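Local coordinates for PF04016 domain protein (PDB 3L5O) that is of unknown function but combines enolase-like and Rossmann-like folds and may take part in heavy-metal chelation, at residues V190-A195 and K200-L205. Sequence-based numbering, arbitrary orientation.
Sequences VYITCA and KTLPRL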
loop_
_atom_site.group_PDB
_atom_site.type_symbol
_atom_site.label_atom_id
_atom_site.label_comp_id
_atom_site.label_asym_id
_atom_site.label_seq_id
_atom_site.Cartn_x
_atom_site.Cartn_y
_atom_site.Cartn_z
ATOM N N VAL A 190 -15.330 2.343 -0.284
ATOM C CA VAL A 190 -14.154 3.219 -0.217
ATOM C C VAL A 190 -12.894 2.454 -0.608
ATOM O O VAL A 190 -12.674 1.339 -0.154
ATOM C CB VAL A 190 -13.994 3.804 1.203
ATOM C CG1 VAL A 190 -12.743 4.638 1.298
ATOM C CG2 VAL A 190 -15.219 4.624 1.574
ATOM N N TYR A 191 -12.088 3.058 -1.469
ATOM C CA TYR A 191 -10.752 2.577 -1.815
ATOM C C TYR A 191 -9.709 3.603 -1.406
ATOM O O TYR A 191 -9.846 4.793 -1.712
ATOM C CB TYR A 191 -10.639 2.361 -3.337
ATOM C CG TYR A 191 -11.713 1.474 -3.863
ATOM C CD1 TYR A 191 -12.998 1.988 -4.078
ATOM C CD2 TYR A 191 -11.485 0.122 -4.114
ATOM C CE1 TYR A 191 -14.022 1.196 -4.520
ATOM C CE2 TYR A 191 -12.522 -0.694 -4.591
ATOM C CZ TYR A 191 -13.793 -0.142 -4.781
ATOM O OH TYR A 191 -14.860 -0.891 -5.218
ATOM N N ILE A 192 -8.637 3.151 -0.768
ATOM C CA ILE A 192 -7.621 4.040 -0.266
ATOM C C ILE A 192 -6.256 3.549 -0.739
ATOM O O ILE A 192 -5.884 2.396 -0.512
ATOM C CB ILE A 192 -7.633 4.099 1.281
ATOM C CG1 ILE A 192 -8.998 4.526 1.833
ATOM C CG2 ILE A 192 -6.557 5.070 1.804
ATOM C CD1 ILE A 192 -9.165 4.184 3.323
ATOM N N THR A 193 -5.506 4.443 -1.358
ATOM C CA THR A 193 -4.130 4.182 -1.670
ATOM C C THR A 193 -3.260 3.775 -0.464
ATOM O O THR A 193 -3.370 4.307 0.650
ATOM C CB THR A 193 -3.493 5.390 -2.342
ATOM O OG1 THR A 193 -2.106 5.116 -2.556
ATOM C CG2 THR A 193 -3.522 6.676 -1.413
ATOM N N CYS A 194 -2.360 2.839 -0.718
ATOM C CA CYS A 194 -1.461 2.330 0.323
ATOM C C CYS A 194 -0.466 3.442 0.721
ATOM O O CYS A 194 0.166 3.347 1.768
ATOM C CB CYS A 194 -0.733 1.086 -0.185
ATOM S SG CYS A 194 0.290 1.404 -1.652
ATOM N N ALA A 195 -0.358 4.512 -0.091
ATOM C CA ALA A 195 0.413 5.713 0.306
ATOM C C ALA A 195 -0.077 6.293 1.627
ATOM O O ALA A 195 0.661 7.014 2.282
ATOM C CB ALA A 195 0.374 6.800 -0.775
ATOM N N LYS A 200 0.457 8.478 7.160
ATOM C CA LYS A 200 -0.279 8.392 8.435
ATOM C C LYS A 200 -1.679 9.001 8.387
ATOM O O LYS A 200 -2.275 9.300 9.413
ATOM C CB LYS A 200 0.539 8.945 9.611
ATOM C CG LYS A 200 1.323 7.878 10.432
ATOM C CD LYS A 200 2.495 7.249 9.705
ATOM C CE LYS A 200 3.679 8.227 9.587
ATOM N NZ LYS A 200 4.720 7.602 8.689
ATOM N N THR A 201 -2.232 9.126 7.189
ATOM C CA THR A 201 -3.647 9.523 7.030
ATOM C C THR A 201 -4.575 8.340 7.223
ATOM O O THR A 201 -5.775 8.522 7.476
ATOM C CB THR A 201 -3.900 10.160 5.643
ATOM O OG1 THR A 201 -3.403 9.309 4.595
ATOM C CG2 THR A 201 -3.150 11.471 5.534
ATOM N N LEU A 202 -4.030 7.129 7.110
ATOM C CA LEU A 202 -4.859 5.931 7.060
ATOM C C LEU A 202 -5.794 5.773 8.269
ATOM O O LEU A 202 -6.956 5.514 8.073
ATOM C CB LEU A 202 -4.014 4.659 6.862
ATOM C CG LEU A 202 -4.789 3.339 6.744
ATOM C CD1 LEU A 202 -5.704 3.321 5.541
ATOM C CD2 LEU A 202 -3.814 2.159 6.641
ATOM N N PRO A 203 -5.316 5.878 9.508
ATOM C CA PRO A 203 -6.227 5.612 10.637
ATOM C C PRO A 203 -7.459 6.527 10.605
ATOM O O PRO A 203 -8.562 6.028 10.804
ATOM C CB PRO A 203 -5.349 5.826 11.863
ATOM C CG PRO A 203 -3.915 5.639 11.364
ATOM C CD PRO A 203 -3.920 6.148 9.954
ATOM N N ARG A 204 -7.313 7.812 10.292
ATOM C CA ARG A 204 -8.482 8.693 10.285
ATOM C C ARG A 204 -9.404 8.324 9.113
ATOM O O ARG A 204 -10.617 8.276 9.251
ATOM C CB ARG A 204 -8.087 10.170 10.224
ATOM C CG ARG A 204 -9.316 11.106 10.194
ATOM C CD ARG A 204 -10.260 10.857 11.364
ATOM N NE ARG A 204 -11.397 11.762 11.333
ATOM C CZ ARG A 204 -12.446 11.683 12.159
ATOM N NH1 ARG A 204 -12.510 10.735 13.065
ATOM N NH2 ARG A 204 -13.448 12.537 12.034
ATOM N N LEU A 205 -8.809 8.016 7.965
ATOM C CA LEU A 205 -9.579 7.604 6.809
ATOM C C LEU A 205 -10.417 6.379 7.099
ATOM O O LEU A 205 -11.568 6.306 6.688
ATOM C CB LEU A 205 -8.671 7.315 5.614
ATOM C CG LEU A 205 -7.959 8.527 5.022
ATOM C CD1 LEU A 205 -7.033 8.105 3.902
ATOM C CD2 LEU A 205 -8.911 9.620 4.532
#
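Ile192 meets Leu205 with both of its branches, a compact instance of a branched strand residue packing against two leucines of a helix. Its CG2, anti to the backbone N, reaches CD1 of Leu205 at 3.7 Å, while Ile192 CD1 lies 3.9 Å from Leu205 CB, and the two side chains run at a slant to one another. Leu202, one turn earlier on the helix, packs less closely: its CD1 comes to 4.2 Å from Ile192 CD1, and the same leucine also touches Ile23 and Leu217. No hydrogen bond spans the two segments. The strand is an inner one of the Rossmann-like sheet, flanked by 143-147 and 214-218 running parallel to it, and the chain leaves it through helix 195-199 to reach helix 202-208, which lies over one face. Thr193 shapes that exit, its OG1 accepting from Ala195 N at 3.1 Å in a capping bond. The outer side of the helix faces solvent: Arg204 is exposed and forms a salt bridge with Glu181. Lys200, at the positive-phi break after helix 195-199, has its CB pointing away from the strand; its NZ bonds the carbonyl oxygens of Val86, Ser88 and Val198, and its side chain makes a cation-pi contact with Trp89.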